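Side-chain contacts in disulfide oxidoreductase (PDB 2REM), which probably catalyses the formation of disulfide bonds in proteins of the periplasm, as a DsbA-type member of the thioredoxin family: residues G134-V137 and E138-F141; A143-A146 and Y147-V151; S45-Q48 and A49-A52; R127-A130 and T131-P135. All coordinates share one frame; numbering follows the deposited sequence. Where two conformers were deposited one is given.

From the N terminus, interaction 3 comes first, in helix 38-52 of the beta-alpha-beta unit between strands 27-33 and 58-64. Interaction 4 follows in helix 125-132 and runs through its end into the short connection at N133 and G134, up to P135, which opens the next helix. Interaction 1 shares G134 and P135 and forms the first turns of helix 135-151; V137 also packs back on T131 and F132. Interaction 2 ends that helix. All four are local, so none closes a long loop, and none crosses another. Interactions 1 and 4 belong to the helical part, while interactions 2 and 3 pack on the sheet. Interactions 1 and 3 lie about 27 Å apart between centres.

Interaction 1 of 4, residues G134-V137 and E138-F141; sequences GPEV and EKRF
E136 and R140, one helical turn apart, form a salt bridge. OE2 of E136 accepts from NE of R140 at 2.7 Å, almost straight at 175°. OE2 uses its anti lone pair and sits at the edge of the guanidinium, in its plane. The carboxylate stands at 90° to that plane. NH2 of R140 adds a weak bond to E136 OE2 at 3.4 Å. E136 reaches its partner by a bend at chi2 (51°), while the R140 chain runs extended from CG to NE, with CG of R140 3.2 Å from E136 O. This is an i to i+4 pair in the first turns of helix 135-151, in the helical part that DsbA proteins carry within the thioredoxin fold. G134 is the N-cap residue, and its O accepts from E138 N at 3.1 Å. Next, P135 O takes K139 N, and E136 O takes R140 N at 3.0 Å, so E136 and R140 are joined through both backbone and side chains. V137 O takes F141 N. Farther out, helix 71-83 packs here: V83 touches both E136 and R140. R76 of that helix makes a salt bridge with OE1 of E138 and a cation-pi contact with F141.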
ATOM      1  N   GLY A 134      -0.064 -18.198   7.625  1.00 13.50           N
ATOM      2  CA  GLY A 134       0.858 -18.261   8.759  1.00 14.24           C
ATOM      3  C   GLY A 134       0.862 -17.056   9.666  1.00 14.53           C
ATOM      4  O   GLY A 134       0.241 -16.041   9.364  1.00 13.48           O
ATOM      5  N   PRO A 135       1.547 -17.180  10.813  1.00 16.50           N
ATOM      6  CA  PRO A 135       1.589 -16.138  11.832  1.00 17.15           C
ATOM      7  C   PRO A 135       2.233 -14.816  11.411  1.00 16.81           C
ATOM      8  O   PRO A 135       1.773 -13.757  11.855  1.00 17.08           O
ATOM      9  CB  PRO A 135       2.353 -16.803  12.990  1.00 19.18           C
ATOM     10  CG  PRO A 135       3.119 -17.859  12.380  1.00 18.94           C
ATOM     11  CD  PRO A 135       2.290 -18.381  11.236  1.00 18.01           C
ATOM     12  N   GLU A 136       3.258 -14.847  10.553  1.00 16.48           N
ATOM     13  CA  GLU A 136       3.907 -13.589  10.161  1.00 16.35           C
ATOM     14  C   GLU A 136       2.943 -12.759   9.344  1.00 14.98           C
ATOM     15  O   GLU A 136       2.774 -11.562   9.577  1.00 14.32           O
ATOM     16  CB  GLU A 136       5.209 -13.817   9.378  1.00 17.57           C
ATOM     17  CG  GLU A 136       5.945 -12.503   9.015  1.00 18.69           C
ATOM     18  CD  GLU A 136       6.164 -11.571  10.211  1.00 23.14           C
ATOM     19  OE1 GLU A 136       6.319 -12.056  11.359  1.00 24.85           O
ATOM     20  OE2 GLU A 136       6.191 -10.342   9.994  1.00 24.06           O
ATOM     21  N   VAL A 137       2.296 -13.409   8.389  1.00 12.69           N
ATOM     22  CA  VAL A 137       1.301 -12.738   7.573  1.00 11.43           C
ATOM     23  C   VAL A 137       0.117 -12.229   8.397  1.00 11.40           C
ATOM     24  O   VAL A 137      -0.340 -11.101   8.197  1.00 11.28           O
ATOM     25  CB  VAL A 137       0.859 -13.643   6.414  1.00 10.46           C
ATOM     26  CG1 VAL A 137      -0.481 -13.158   5.814  1.00 10.40           C
ATOM     27  CG2 VAL A 137       1.968 -13.645   5.377  1.00 10.39           C
ATOM     28  N   GLU A 138      -0.356 -13.048   9.333  1.00 12.18           N
ATOM     29  CA  GLU A 138      -1.489 -12.650  10.163  1.00 13.57           C
ATOM     30  C   GLU A 138      -1.098 -11.418  10.988  1.00 13.59           C
ATOM     31  O   GLU A 138      -1.869 -10.453  11.086  1.00 12.63           O
ATOM     32  CB  GLU A 138      -1.917 -13.806  11.064  1.00 14.55           C
ATOM     33  CG  GLU A 138      -2.934 -13.447  12.124  1.00 15.50           C
ATOM     34  CD  GLU A 138      -4.332 -13.112  11.574  1.00 17.84           C
ATOM     35  OE1 GLU A 138      -4.598 -13.391  10.384  1.00 18.08           O
ATOM     36  OE2 GLU A 138      -5.169 -12.581  12.363  1.00 18.83           O
ATOM     37  N   LYS A 139       0.112 -11.448  11.552  1.00 14.04           N
ATOM     38  CA  LYS A 139       0.654 -10.263  12.234  1.00 14.83           C
ATOM     39  C   LYS A 139       0.647  -8.997  11.366  1.00 12.98           C
ATOM     40  O   LYS A 139       0.131  -7.950  11.780  1.00 12.98           O
ATOM     41  CB  LYS A 139       2.049 -10.545  12.788  1.00 15.32           C
ATOM     42  CG  LYS A 139       2.655  -9.369  13.497  1.00 18.35           C
ATOM     43  CD  LYS A 139       4.057  -9.689  13.934  1.00 23.04           C
ATOM     44  CE  LYS A 139       4.701  -8.444  14.524  1.00 25.98           C
ATOM     45  NZ  LYS A 139       5.949  -8.853  15.184  1.00 27.68           N
ATOM     46  N   ARG A 140       1.218  -9.095  10.164  1.00 12.22           N
ATOM     47  CA  ARG A 140       1.254  -7.985   9.217  1.00 11.55           C
ATOM     48  C   ARG A 140      -0.153  -7.577   8.776  1.00 11.10           C
ATOM     49  O   ARG A 140      -0.446  -6.383   8.589  1.00 10.13           O
ATOM     50  CB  ARG A 140       2.069  -8.388   7.974  1.00 10.40           C
ATOM     51  CG  ARG A 140       3.502  -8.677   8.342  1.00 14.47           C
ATOM     52  CD  ARG A 140       4.323  -8.940   7.132  1.00 16.40           C
ATOM     53  NE  ARG A 140       5.679  -9.234   7.535  1.00 19.85           N
ATOM     54  CZ  ARG A 140       6.752  -9.044   6.784  1.00 19.02           C
ATOM     55  NH1 ARG A 140       6.638  -8.541   5.573  1.00 16.54           N
ATOM     56  NH2 ARG A 140       7.940  -9.361   7.276  1.00 22.62           N
ATOM     57  N   PHE A 141      -1.017  -8.578   8.609  1.00 10.48           N
ATOM     58  CA  PHE A 141      -2.414  -8.329   8.251  1.00 10.88           C
ATOM     59  C   PHE A 141      -3.132  -7.533   9.349  1.00 11.38           C
ATOM     60  O   PHE A 141      -3.822  -6.538   9.077  1.00 12.24           O
ATOM     61  CB  PHE A 141      -3.111  -9.676   7.987  1.00 10.19           C
ATOM     62  CG  PHE A 141      -4.562  -9.564   7.625  1.00 12.32           C
ATOM     63  CD1 PHE A 141      -4.961  -9.596   6.293  1.00 13.57           C
ATOM     64  CD2 PHE A 141      -5.536  -9.468   8.629  1.00 12.59           C
ATOM     65  CE1 PHE A 141      -6.325  -9.512   5.966  1.00 16.12           C
ATOM     66  CE2 PHE A 141      -6.897  -9.420   8.319  1.00 17.64           C
ATOM     67  CZ  PHE A 141      -7.291  -9.434   6.987  1.00 14.59           C
TER

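Interaction 2 of 4, residues A143-A146 and Y147-V151; sequences AARA and YALKV
This is a local contact along the last turns of helix 135-151, where R145 and L149 pair on one side and Y147 is buried on another. The helix packs on the central sheet of the thioredoxin fold. Four backbone bonds join each carbonyl of A143-A146 to the N-H four residues later. A143 O accepts from Y147 N at 2.9 Å, A144 O from A148 N, R145 O from L149 N, and A146 O from K150 N at 3.0 Å. The helix continues with V151 N bonded to Y147 O.

R145 and L149 lie side by side and point the same way. The touching atoms are NH1 of R145 and CD1 of L149, 3.9 Å apart. The methyl meets the guanidinium obliquely. The contact is van der Waals. The polar end of R145 has its own partner: NE bonds to OE1 of Q142, in the preceding turn. L149 has CG anti to its carbonyl carbon (chi1 -78°), which keeps CG of L149 near R145 O, at 3.6 Å.

On the buried side, A144 rests on V63 of strand 58-64. Y147 is modelled in two conformers, and its ring contacts are known here for one of them. In that conformer Y147 touches V63, V30 and I32 of strand 27-33, and V160 of strand 158-161, and it meets the ring of F20 edge-to-face. CG2 of V151 then lies over the centre of the Y147 ring. CB of Y147 lies 3.4 Å from A143 O.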
ATOM      1  N   ALA A 143      -1.587  -5.651  11.533  1.00 13.06           N
ATOM      2  CA  ALA A 143      -0.945  -4.337  11.593  1.00 13.58           C
ATOM      3  C   ALA A 143      -1.532  -3.441  10.496  1.00 13.05           C
ATOM      4  O   ALA A 143      -1.810  -2.268  10.739  1.00 12.61           O
ATOM      5  CB  ALA A 143       0.553  -4.480  11.417  1.00 13.56           C
ATOM      6  N   ALA A 144      -1.713  -4.000   9.301  1.00 11.86           N
ATOM      7  CA  ALA A 144      -2.316  -3.263   8.179  1.00 12.06           C
ATOM      8  C   ALA A 144      -3.749  -2.854   8.497  1.00 12.62           C
ATOM      9  O   ALA A 144      -4.162  -1.718   8.208  1.00 13.03           O
ATOM     10  CB  ALA A 144      -2.269  -4.091   6.904  1.00 11.52           C
ATOM     11  N   ARG A 145      -4.502  -3.768   9.090  1.00 13.52           N
ATOM     12  CA  ARG A 145      -5.885  -3.496   9.470  1.00 15.15           C
ATOM     13  C   ARG A 145      -5.940  -2.384  10.516  1.00 15.50           C
ATOM     14  O   ARG A 145      -6.708  -1.431  10.370  1.00 15.00           O
ATOM     15  CB  ARG A 145      -6.554  -4.758  10.004  1.00 16.89           C
ATOM     16  CG  ARG A 145      -8.037  -4.561  10.341  1.00 22.03           C
ATOM     17  CD  ARG A 145      -8.712  -5.907  10.502  1.00 27.62           C
ATOM     18  NE  ARG A 145      -8.554  -6.408  11.856  1.00 33.42           N
ATOM     19  CZ  ARG A 145      -9.341  -6.083  12.877  1.00 37.40           C
ATOM     20  NH1 ARG A 145     -10.367  -5.249  12.713  1.00 38.59           N
ATOM     21  NH2 ARG A 145      -9.098  -6.600  14.074  1.00 40.40           N
ATOM     22  N   ALA A 146      -5.121  -2.510  11.562  1.00 15.61           N
ATOM     23  CA  ALA A 146      -5.032  -1.491  12.599  1.00 16.15           C
ATOM     24  C   ALA A 146      -4.679  -0.126  12.027  1.00 16.06           C
ATOM     25  O   ALA A 146      -5.256   0.897  12.427  1.00 16.07           O
ATOM     26  CB  ALA A 146      -4.040  -1.909  13.703  1.00 17.36           C
ATOM     27  N   TYR A 147      -3.760  -0.118  11.067  1.00 15.06           N
ATOM     28  CA  TYR A 147      -3.351   1.128  10.443  0.50 14.58           C
ATOM     29  C   TYR A 147      -4.508   1.753   9.656  1.00 15.30           C
ATOM     30  O   TYR A 147      -4.754   2.954   9.778  1.00 16.11           O
ATOM     31  CB  TYR A 147      -2.111   0.895   9.586  0.50 12.10           C
ATOM     32  CG  TYR A 147      -1.515   2.127   8.978  0.50  9.74           C
ATOM     33  CD1 TYR A 147      -0.797   3.062   9.736  0.50 10.01           C
ATOM     34  CD2 TYR A 147      -1.620   2.327   7.618  0.50  7.62           C
ATOM     35  CE1 TYR A 147      -0.225   4.184   9.105  0.50  9.40           C
ATOM     36  CE2 TYR A 147      -1.095   3.403   7.021  0.50  9.97           C
ATOM     37  CZ  TYR A 147      -0.409   4.328   7.734  0.50  8.36           C
ATOM     38  OH  TYR A 147       0.086   5.382   6.994  0.50 11.56           O
ATOM     39  N   ALA A 148      -5.241   0.944   8.893  1.00 15.34           N
ATOM     40  CA  ALA A 148      -6.433   1.444   8.220  1.00 16.19           C
ATOM     41  C   ALA A 148      -7.475   1.974   9.208  1.00 17.32           C
ATOM     42  O   ALA A 148      -8.090   3.023   8.937  1.00 17.58           O
ATOM     43  CB  ALA A 148      -7.031   0.403   7.305  1.00 16.70           C
ATOM     44  N   LEU A 149      -7.660   1.291  10.348  1.00 17.44           N
ATOM     45  CA  LEU A 149      -8.592   1.769  11.385  1.00 19.43           C
ATOM     46  C   LEU A 149      -8.197   3.131  11.963  1.00 19.32           C
ATOM     47  O   LEU A 149      -9.053   3.962  12.249  1.00 19.68           O
ATOM     48  CB  LEU A 149      -8.768   0.749  12.520  1.00 20.73           C
ATOM     49  CG  LEU A 149      -9.692  -0.447  12.227  1.00 25.21           C
ATOM     50  CD1 LEU A 149      -9.680  -1.472  13.369  1.00 28.52           C
ATOM     51  CD2 LEU A 149     -11.134   0.006  11.976  1.00 27.50           C
ATOM     52  N   LYS A 150      -6.900   3.333  12.155  1.00 17.75           N
ATOM     53  CA  LYS A 150      -6.336   4.590  12.646  1.00 19.01           C
ATOM     54  C   LYS A 150      -6.416   5.692  11.575  1.00 17.79           C
ATOM     55  O   LYS A 150      -6.859   6.822  11.843  1.00 18.06           O
ATOM     56  CB  LYS A 150      -4.863   4.344  12.985  1.00 18.72           C
ATOM     57  CG  LYS A 150      -4.163   5.477  13.708  1.00 22.27           C
ATOM     58  CD  LYS A 150      -3.766   4.985  15.093  1.00 28.99           C
ATOM     59  CE  LYS A 150      -3.068   6.053  15.909  1.00 29.91           C
ATOM     60  NZ  LYS A 150      -3.497   5.938  17.331  1.00 33.95           N
ATOM     61  N   VAL A 151      -5.971   5.354  10.372  1.00 15.87           N
ATOM     62  CA  VAL A 151      -5.897   6.309   9.272  1.00 15.89           C
ATOM     63  C   VAL A 151      -7.284   6.745   8.798  1.00 15.88           C
ATOM     64  O   VAL A 151      -7.522   7.938   8.546  1.00 16.00           O
ATOM     65  CB  VAL A 151      -5.062   5.751   8.111  1.00 15.17           C
ATOM     66  CG1 VAL A 151      -5.281   6.559   6.825  1.00 13.68           C
ATOM     67  CG2 VAL A 151      -3.598   5.730   8.504  1.00 14.61           C
TER

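Interaction 3 of 4, residues S45-Q48 and A49-A52; sequences SKLQ and AWGA
Regular i to i+4 bonds link the turn 45-48 to the turn 49-52: A49 N to S45 O, W50 N to K46 O, A52 N to Q48 O, and G51 N to L47 O at 2.8 Å. The side chains that meet are L47 and W50, three residues apart. CD1 of L47 touches CE3 of W50 at 4.2 Å, an apolar contact between a methyl branch and the benzene part of the indole. L47 O lies at the edge of the indole, near its plane. CB of W50 sits 3.4 Å from L47 O. This is the C-terminal end of helix 38-52, which links parallel strands 27-33 and 58-64 in the beta-alpha-beta unit of the thioredoxin fold. C37 and C40 stand at the start of this helix, a thioredoxin-type CxxC pair predicted to be redox-active; they are not disulfide-bonded here. L47 packs on E31 and F60, one from each strand. W50 rests on V29 and also touches L176 and T179 of helix 172-190. The indole NE1 bonds to OD1 of D180 in that helix.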
ATOM      1  N   SER A  45       2.141   2.566 -11.532  1.00 20.21           N
ATOM      2  CA  SER A  45       3.328   2.933 -12.304  1.00 21.94           C
ATOM      3  C   SER A  45       3.773   4.348 -11.982  1.00 21.09           C
ATOM      4  O   SER A  45       4.970   4.581 -11.826  1.00 20.60           O
ATOM      5  CB  SER A  45       3.099   2.767 -13.802  1.00 23.66           C
ATOM      6  OG  SER A  45       2.238   3.787 -14.261  1.00 28.97           O
ATOM      7  N   LYS A  46       2.817   5.282 -11.892  1.00 21.31           N
ATOM      8  CA  LYS A  46       3.122   6.678 -11.537  1.00 22.12           C
ATOM      9  C   LYS A  46       3.691   6.721 -10.114  1.00 20.67           C
ATOM     10  O   LYS A  46       4.655   7.445  -9.845  1.00 20.17           O
ATOM     11  CB  LYS A  46       1.896   7.619 -11.659  1.00 22.21           C
ATOM     12  CG  LYS A  46       1.703   8.268 -13.024  1.00 26.89           C
ATOM     13  CD  LYS A  46       0.511   9.257 -13.057  1.00 26.18           C
ATOM     14  CE  LYS A  46       0.284   9.853 -14.452  1.00 31.98           C
ATOM     15  NZ  LYS A  46      -0.439   8.923 -15.384  1.00 36.02           N
ATOM     16  N   LEU A  47       3.100   5.921  -9.225  1.00 18.73           N
ATOM     17  CA  LEU A  47       3.509   5.900  -7.834  1.00 17.66           C
ATOM     18  C   LEU A  47       4.905   5.298  -7.680  1.00 18.30           C
ATOM     19  O   LEU A  47       5.727   5.801  -6.919  1.00 18.27           O
ATOM     20  CB  LEU A  47       2.506   5.106  -7.001  1.00 16.04           C
ATOM     21  CG  LEU A  47       2.838   4.979  -5.503  1.00 16.07           C
ATOM     22  CD1 LEU A  47       2.947   6.324  -4.783  1.00 16.05           C
ATOM     23  CD2 LEU A  47       1.788   4.147  -4.866  1.00 15.27           C
ATOM     24  N   GLN A  48       5.174   4.222  -8.407  1.00 19.22           N
ATOM     25  CA  GLN A  48       6.479   3.591  -8.292  1.00 20.51           C
ATOM     26  C   GLN A  48       7.553   4.511  -8.816  1.00 21.10           C
ATOM     27  O   GLN A  48       8.622   4.618  -8.219  1.00 21.31           O
ATOM     28  CB  GLN A  48       6.519   2.205  -8.951  1.00 21.41           C
ATOM     29  CG  GLN A  48       5.569   1.162  -8.293  1.00 21.23           C
ATOM     30  CD  GLN A  48       5.916   0.730  -6.847  1.00 24.72           C
ATOM     31  OE1 GLN A  48       5.026   0.323  -6.099  1.00 27.28           O
ATOM     32  NE2 GLN A  48       7.189   0.794  -6.469  1.00 24.07           N
ATOM     33  N   ALA A  49       7.259   5.217  -9.910  1.00 21.90           N
ATOM     34  CA  ALA A  49       8.217   6.158 -10.461  1.00 23.68           C
ATOM     35  C   ALA A  49       8.519   7.257  -9.445  1.00 23.31           C
ATOM     36  O   ALA A  49       9.687   7.633  -9.238  1.00 24.35           O
ATOM     37  CB  ALA A  49       7.695   6.758 -11.767  1.00 24.61           C
ATOM     38  N   TRP A  50       7.456   7.774  -8.840  1.00 20.99           N
ATOM     39  CA  TRP A  50       7.560   8.775  -7.789  1.00 20.98           C
ATOM     40  C   TRP A  50       8.423   8.235  -6.637  1.00 20.26           C
ATOM     41  O   TRP A  50       9.333   8.899  -6.175  1.00 20.41           O
ATOM     42  CB  TRP A  50       6.158   9.161  -7.299  1.00 19.56           C
ATOM     43  CG  TRP A  50       6.173  10.114  -6.142  1.00 19.82           C
ATOM     44  CD1 TRP A  50       6.100  11.475  -6.193  1.00 21.44           C
ATOM     45  CD2 TRP A  50       6.276   9.767  -4.767  1.00 18.90           C
ATOM     46  NE1 TRP A  50       6.134  11.996  -4.920  1.00 20.82           N
ATOM     47  CE2 TRP A  50       6.245  10.967  -4.029  1.00 19.16           C
ATOM     48  CE3 TRP A  50       6.386   8.548  -4.080  1.00 18.23           C
ATOM     49  CZ2 TRP A  50       6.344  10.984  -2.636  1.00 16.88           C
ATOM     50  CZ3 TRP A  50       6.475   8.567  -2.707  1.00 18.45           C
ATOM     51  CH2 TRP A  50       6.461   9.785  -2.002  1.00 17.54           C
ATOM     52  N   GLY A  51       8.157   7.007  -6.218  1.00 19.82           N
ATOM     53  CA  GLY A  51       8.932   6.368  -5.151  1.00 21.10           C
ATOM     54  C   GLY A  51      10.423   6.356  -5.451  1.00 22.85           C
ATOM     55  O   GLY A  51      11.249   6.656  -4.582  1.00 23.80           O
ATOM     56  N   ALA A  52      10.766   6.052  -6.697  1.00 24.32           N
ATOM     57  CA  ALA A  52      12.164   5.949  -7.126  1.00 26.10           C
ATOM     58  C   ALA A  52      12.839   7.306  -7.203  1.00 27.54           C
ATOM     59  O   ALA A  52      14.057   7.397  -7.143  1.00 30.17           O
ATOM     60  CB  ALA A  52      12.247   5.246  -8.467  1.00 27.12           C
TER

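Interaction 4 of 4, residues R127-A130 and T131-P135; sequences RFVA and TFNGP
The end of helix 125-132 and the short turn into helix 135-151 make up this contact, in the helical part of the DsbA-type thioredoxin fold. R127 O carries two bonds from T131. T131 N donates to R127 O at 2.8 Å. T131 OG1 donates to R127 O at 2.7 Å, from the opposite face of the carbonyl plane. T131 has OG1 anti to its carbonyl carbon (chi1 -58°), which turns the hydroxyl back along the helix to that oxygen. The hydroxyl of this buried side chain is thus satisfied within its own helix. T131 N also makes a weak bond to F128 O.

F128 and F132 meet one turn apart. Their ring centres are 5.6 Å apart and the planes differ by 31°, an oblique pairing. CE2 of F128 touches CD1 of F132 at 3.7 Å. The F128 ring also packs against Y118 and L114 of helix 111-119 and A80 of helix 71-83. F132 likewise reaches L114, as well as R76 of helix 71-83. F132 N bonds to F128 O at 2.8 Å, close to straight at 171°.

The helix then gives way. N133 is the first residue to leave helical angles, yet its N still bonds to V129 O at 2.9 Å. G134 N turns to T131 O instead. V129 and N133 lie side by side and point the same way, with CG1 of V129 3.6 Å from ND2 of N133.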
ATOM      1  N   ARG A 127       4.729 -23.657   0.394  1.00 18.18           N
ATOM      2  CA  ARG A 127       5.267 -22.493   1.094  1.00 18.76           C
ATOM      3  C   ARG A 127       4.342 -21.279   0.971  1.00 15.74           C
ATOM      4  O   ARG A 127       4.142 -20.545   1.957  1.00 15.10           O
ATOM      5  CB  ARG A 127       6.689 -22.129   0.653  1.00 18.42           C
ATOM      6  CG  ARG A 127       7.350 -21.168   1.662  1.00 22.30           C
ATOM      7  CD  ARG A 127       8.833 -20.877   1.401  1.00 25.47           C
ATOM      8  NE  ARG A 127       9.682 -21.087   2.597  1.00 36.87           N
ATOM      9  CZ  ARG A 127       9.719 -20.303   3.686  1.00 41.22           C
ATOM     10  NH1 ARG A 127       8.935 -19.233   3.798  1.00 41.83           N
ATOM     11  NH2 ARG A 127      10.545 -20.599   4.693  1.00 44.26           N
ATOM     12  N   PHE A 128       3.801 -21.039  -0.218  1.00 14.57           N
ATOM     13  CA  PHE A 128       2.841 -19.960  -0.334  1.00 13.55           C
ATOM     14  C   PHE A 128       1.681 -20.162   0.642  1.00 13.90           C
ATOM     15  O   PHE A 128       1.333 -19.241   1.366  1.00 13.90           O
ATOM     16  CB  PHE A 128       2.256 -19.748  -1.726  1.00 13.46           C
ATOM     17  CG  PHE A 128       1.364 -18.534  -1.767  1.00 12.91           C
ATOM     18  CD1 PHE A 128       1.931 -17.264  -1.836  1.00 13.39           C
ATOM     19  CD2 PHE A 128      -0.013 -18.654  -1.584  1.00 14.99           C
ATOM     20  CE1 PHE A 128       1.126 -16.132  -1.798  1.00 15.16           C
ATOM     21  CE2 PHE A 128      -0.842 -17.513  -1.545  1.00 13.42           C
ATOM     22  CZ  PHE A 128      -0.268 -16.265  -1.655  1.00 14.58           C
ATOM     23  N   VAL A 129       1.103 -21.356   0.646  1.00 14.00           N
ATOM     24  CA  VAL A 129      -0.047 -21.650   1.526  1.00 15.40           C
ATOM     25  C   VAL A 129       0.307 -21.504   3.000  1.00 14.54           C
ATOM     26  O   VAL A 129      -0.435 -20.867   3.761  1.00 14.23           O
ATOM     27  CB  VAL A 129      -0.691 -23.029   1.222  1.00 16.00           C
ATOM     28  CG1 VAL A 129      -1.732 -23.390   2.294  1.00 18.85           C
ATOM     29  CG2 VAL A 129      -1.329 -22.986  -0.149  1.00 18.95           C
ATOM     30  N   ALA A 130       1.460 -22.052   3.387  1.00 14.38           N
ATOM     31  CA  ALA A 130       1.940 -21.923   4.751  1.00 14.81           C
ATOM     32  C   ALA A 130       2.140 -20.466   5.112  1.00 14.02           C
ATOM     33  O   ALA A 130       1.914 -20.083   6.235  1.00 14.61           O
ATOM     34  CB  ALA A 130       3.229 -22.706   4.963  1.00 15.03           C
ATOM     35  N   THR A 131       2.572 -19.654   4.152  1.00 13.36           N
ATOM     36  CA  THR A 131       2.876 -18.279   4.457  1.00 12.85           C
ATOM     37  C   THR A 131       1.572 -17.509   4.569  1.00 12.25           C
ATOM     38  O   THR A 131       1.368 -16.763   5.524  1.00 12.25           O
ATOM     39  CB  THR A 131       3.802 -17.656   3.393  1.00 12.82           C
ATOM     40  OG1 THR A 131       5.003 -18.431   3.314  1.00 13.01           O
ATOM     41  CG2 THR A 131       4.182 -16.222   3.802  1.00 12.17           C
ATOM     42  N   PHE A 132       0.707 -17.712   3.575  1.00 11.07           N
ATOM     43  CA  PHE A 132      -0.597 -17.084   3.509  1.00 10.74           C
ATOM     44  C   PHE A 132      -1.397 -17.374   4.789  1.00 10.72           C
ATOM     45  O   PHE A 132      -2.061 -16.500   5.292  1.00 10.71           O
ATOM     46  CB  PHE A 132      -1.343 -17.671   2.312  1.00 10.71           C
ATOM     47  CG  PHE A 132      -2.616 -16.967   1.971  1.00 12.13           C
ATOM     48  CD1 PHE A 132      -2.589 -15.807   1.202  1.00 11.80           C
ATOM     49  CD2 PHE A 132      -3.849 -17.507   2.360  1.00 13.31           C
ATOM     50  CE1 PHE A 132      -3.758 -15.165   0.848  1.00 10.05           C
ATOM     51  CE2 PHE A 132      -5.044 -16.865   2.015  1.00 14.87           C
ATOM     52  CZ  PHE A 132      -4.992 -15.681   1.260  1.00 11.40           C
ATOM     53  N   ASN A 133      -1.331 -18.612   5.272  1.00 11.78           N
ATOM     54  CA  ASN A 133      -2.050 -18.999   6.487  1.00 13.59           C
ATOM     55  C   ASN A 133      -1.242 -18.805   7.735  1.00 14.21           C
ATOM     56  O   ASN A 133      -1.683 -19.209   8.798  1.00 15.96           O
ATOM     57  CB  ASN A 133      -2.507 -20.463   6.426  1.00 13.88           C
ATOM     58  CG  ASN A 133      -3.488 -20.691   5.312  1.00 16.94           C
ATOM     59  OD1 ASN A 133      -4.028 -19.739   4.764  1.00 17.09           O
ATOM     60  ND2 ASN A 133      -3.664 -21.936   4.917  1.00 20.27           N
ATOM     61  N   GLY A 134      -0.064 -18.198   7.625  1.00 13.50           N
ATOM     62  CA  GLY A 134       0.858 -18.261   8.759  1.00 14.24           C
ATOM     63  C   GLY A 134       0.862 -17.056   9.666  1.00 14.53           C
ATOM     64  O   GLY A 134       0.241 -16.041   9.364  1.00 13.48           O
ATOM     65  N   PRO A 135       1.547 -17.180  10.813  1.00 16.50           N
ATOM     66  CA  PRO A 135       1.589 -16.138  11.832  1.00 17.15           C
ATOM     67  C   PRO A 135       2.233 -14.816  11.411  1.00 16.81           C
ATOM     68  O   PRO A 135       1.773 -13.757  11.855  1.00 17.08           O
ATOM     69  CB  PRO A 135       2.353 -16.803  12.990  1.00 19.18           C
ATOM     70  CG  PRO A 135       3.119 -17.859  12.380  1.00 18.94           C
ATOM     71  CD  PRO A 135       2.290 -18.381  11.236  1.00 18.01           C
TER